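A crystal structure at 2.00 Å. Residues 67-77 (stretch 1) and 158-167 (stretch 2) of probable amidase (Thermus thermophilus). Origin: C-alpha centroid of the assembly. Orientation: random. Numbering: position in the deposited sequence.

Stretch 1 67-77: GLPLTVKDLFP
Stretch 2 158-167: GIGLASLGTD

Adjacent parallel strands cannot pair residue to residue through their backbones; instead, alternate residues on one strand bond to the two residues that flank their partner on the other. Two segments of this probable amidase, at least 88 residues apart in sequence wherever they touch, illustrate the rule. Strand 69-73 runs beside the strand around 163-166 at 17°, with a closest axial approach of 4.7 Å. Thr71 is in register with Ser163 (CA to CA 4.8 Å) and Val72 with Leu164 (4.9 Å, CA to CA). Thr71 N donates to Ala162 O (3.2 Å) and Leu164 N to Thr71 O (3.2 Å), so Thr71 straddles Ser163; Lys73 N then donates to Leu164 O (2.8 Å). Upstream, Leu161 N reaches Pro69 O at 2.9 Å, nearly linear at 172°.

Leu164 (phi/psi -112/127; chi1 t, chi2 p) covers the most surface. Its side chain shares a sheet face with Val72, and its CD2 lies 3.8 Å from the centroid of the Phe76 ring, 11° off the normal, a CH-pi contact over the face. Phe76 (chi1 -74°, chi2 -74°) is brought round by a turn in which Leu75 N and Phe76 N both bond Lys73 O (2.8 and 3.2 Å).

Thr71 (-116/164, chi1 p) lies on the face opposite Leu164, beside Ser163 (chi1 t). Thr71 OG1 and Ser163 OG hydrogen-bond at 2.8 Å, and either could donate. One water lies 2.7 Å from Thr71 OG1 and donates to Ile159 O (2.8 Å) and Ala162 O (2.9 Å), bridging the two stretches. A CB on Gly160 (98/156) would crowd Thr71 CG2.

Thr166 (-131/162, chi1 p) receives a hydrogen bond to OG1 from NZ of the all-t Lys73 (2.9 Å), while its CG2 packs 3.5 Å from Phe76 CZ, combining polar and apolar contacts in one residue.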

# COMPACT_ATOMS: atom_id res chain seq x y z
N GLY A 67 -8.03 14.41 -34.14
CA GLY A 67 -7.11 14.40 -35.26
C GLY A 67 -5.65 14.11 -34.98
O GLY A 67 -4.84 14.11 -35.91
N LEU A 68 -5.29 13.87 -33.72
CA LEU A 68 -3.90 13.58 -33.37
C LEU A 68 -3.59 12.09 -33.47
O LEU A 68 -4.25 11.26 -32.85
CB LEU A 68 -3.61 14.08 -31.95
CG LEU A 68 -3.86 15.58 -31.72
CD1 LEU A 68 -3.62 15.94 -30.26
CD2 LEU A 68 -2.97 16.39 -32.63
N PRO A 69 -2.57 11.73 -34.27
CA PRO A 69 -2.15 10.34 -34.47
C PRO A 69 -1.38 9.78 -33.28
O PRO A 69 -0.37 10.35 -32.87
CB PRO A 69 -1.30 10.43 -35.74
CG PRO A 69 -0.61 11.74 -35.56
CD PRO A 69 -1.72 12.65 -35.05
N LEU A 70 -1.88 8.67 -32.74
CA LEU A 70 -1.26 8.00 -31.59
C LEU A 70 -1.21 6.50 -31.86
O LEU A 70 -1.97 5.99 -32.68
CB LEU A 70 -2.08 8.22 -30.31
CG LEU A 70 -2.00 9.53 -29.53
CD1 LEU A 70 -2.43 10.69 -30.40
CD2 LEU A 70 -2.91 9.44 -28.30
N THR A 71 -0.31 5.80 -31.17
CA THR A 71 -0.19 4.36 -31.31
C THR A 71 -0.55 3.73 -29.96
O THR A 71 -0.59 4.42 -28.94
CB THR A 71 1.25 3.94 -31.70
OG1 THR A 71 2.17 4.42 -30.72
CG2 THR A 71 1.62 4.53 -33.07
N VAL A 72 -0.82 2.42 -29.96
CA VAL A 72 -1.21 1.70 -28.75
C VAL A 72 -0.49 0.37 -28.60
O VAL A 72 -0.48 -0.44 -29.53
CB VAL A 72 -2.74 1.40 -28.76
CG1 VAL A 72 -3.13 0.61 -27.52
CG2 VAL A 72 -3.53 2.71 -28.84
N LYS A 73 0.10 0.13 -27.42
CA LYS A 73 0.81 -1.12 -27.14
C LYS A 73 -0.12 -2.29 -27.46
O LYS A 73 -1.30 -2.24 -27.09
CB LYS A 73 1.23 -1.16 -25.67
CG LYS A 73 2.11 -2.34 -25.28
CD LYS A 73 2.50 -2.23 -23.82
CE LYS A 73 3.59 -3.22 -23.44
NZ LYS A 73 3.95 -3.08 -22.00
N ASP A 74 0.39 -3.35 -28.08
CA ASP A 74 -0.46 -4.47 -28.48
C ASP A 74 -1.06 -5.41 -27.43
O ASP A 74 -1.21 -6.60 -27.69
CB ASP A 74 0.22 -5.31 -29.57
CG ASP A 74 -0.78 -6.09 -30.42
OD1 ASP A 74 -1.90 -5.57 -30.63
OD2 ASP A 74 -0.45 -7.20 -30.90
N LEU A 75 -1.41 -4.88 -26.26
CA LEU A 75 -2.07 -5.69 -25.24
C LEU A 75 -3.42 -5.03 -24.94
O LEU A 75 -4.24 -5.58 -24.20
CB LEU A 75 -1.22 -5.81 -23.97
CG LEU A 75 -0.73 -4.57 -23.21
CD1 LEU A 75 -1.86 -3.88 -22.49
CD2 LEU A 75 0.33 -5.03 -22.21
N PHE A 76 -3.62 -3.85 -25.52
CA PHE A 76 -4.85 -3.07 -25.38
C PHE A 76 -5.69 -3.30 -26.65
O PHE A 76 -5.25 -2.98 -27.76
CB PHE A 76 -4.56 -1.57 -25.29
CG PHE A 76 -3.98 -1.11 -23.98
CD1 PHE A 76 -4.78 -1.03 -22.84
CD2 PHE A 76 -2.65 -0.70 -23.90
CE1 PHE A 76 -4.25 -0.54 -21.64
CE2 PHE A 76 -2.12 -0.22 -22.70
CZ PHE A 76 -2.92 -0.13 -21.57
N PRO A 77 -6.90 -3.85 -26.51
CA PRO A 77 -7.70 -4.05 -27.71
C PRO A 77 -8.10 -2.71 -28.33
O PRO A 77 -8.42 -1.76 -27.62
CB PRO A 77 -8.91 -4.83 -27.19
CG PRO A 77 -8.29 -5.65 -26.09
CD PRO A 77 -7.44 -4.63 -25.38
N GLY A 158 8.91 9.70 -34.07
CA GLY A 158 7.85 10.49 -34.67
C GLY A 158 6.78 9.66 -35.35
O GLY A 158 5.98 10.18 -36.13
N ILE A 159 6.76 8.36 -35.09
CA ILE A 159 5.74 7.48 -35.67
C ILE A 159 4.55 7.63 -34.73
O ILE A 159 4.30 6.79 -33.86
CB ILE A 159 6.22 6.01 -35.70
CG1 ILE A 159 7.55 5.92 -36.47
CG2 ILE A 159 5.17 5.14 -36.37
CD1 ILE A 159 8.32 4.62 -36.28
N GLY A 160 3.82 8.72 -34.91
CA GLY A 160 2.70 9.02 -34.04
C GLY A 160 3.27 10.00 -33.04
O GLY A 160 4.49 10.01 -32.83
N LEU A 161 2.43 10.83 -32.43
CA LEU A 161 2.88 11.85 -31.48
C LEU A 161 3.01 11.37 -30.03
O LEU A 161 3.65 12.03 -29.21
CB LEU A 161 1.92 13.05 -31.53
CG LEU A 161 1.80 13.78 -32.88
CD1 LEU A 161 0.68 14.83 -32.82
CD2 LEU A 161 3.13 14.44 -33.19
N ALA A 162 2.40 10.24 -29.72
CA ALA A 162 2.45 9.69 -28.37
C ALA A 162 1.99 8.25 -28.43
O ALA A 162 1.52 7.79 -29.47
CB ALA A 162 1.56 10.49 -27.43
N SER A 163 2.11 7.53 -27.32
CA SER A 163 1.69 6.15 -27.30
C SER A 163 1.21 5.73 -25.92
O SER A 163 1.52 6.38 -24.91
CB SER A 163 2.84 5.25 -27.74
OG SER A 163 2.39 3.92 -27.94
N LEU A 164 0.42 4.66 -25.89
CA LEU A 164 -0.11 4.13 -24.64
C LEU A 164 0.53 2.77 -24.37
O LEU A 164 0.50 1.89 -25.23
CB LEU A 164 -1.63 3.96 -24.74
CG LEU A 164 -2.32 3.23 -23.58
CD1 LEU A 164 -2.17 4.03 -22.30
CD2 LEU A 164 -3.80 3.02 -23.91
N GLY A 165 1.10 2.60 -23.19
CA GLY A 165 1.73 1.34 -22.84
C GLY A 165 1.42 0.97 -21.40
O GLY A 165 0.53 1.57 -20.80
N THR A 166 2.11 -0.03 -20.86
CA THR A 166 1.90 -0.44 -19.47
C THR A 166 3.22 -0.55 -18.74
O THR A 166 4.28 -0.62 -19.35
CB THR A 166 1.14 -1.79 -19.33
OG1 THR A 166 1.90 -2.84 -19.95
CG2 THR A 166 -0.25 -1.70 -19.97
N ASP A 167 3.16 -0.54 -17.41
CA ASP A 167 4.36 -0.64 -16.59
C ASP A 167 4.01 -1.46 -15.35
O ASP A 167 3.15 -1.07 -14.56
CB ASP A 167 4.81 0.77 -16.19
CG ASP A 167 6.13 0.79 -15.44
OD1 ASP A 167 6.27 0.04 -14.45
OD2 ASP A 167 7.03 1.56 -15.84
O HOH W 1 3.51 6.68 -31.20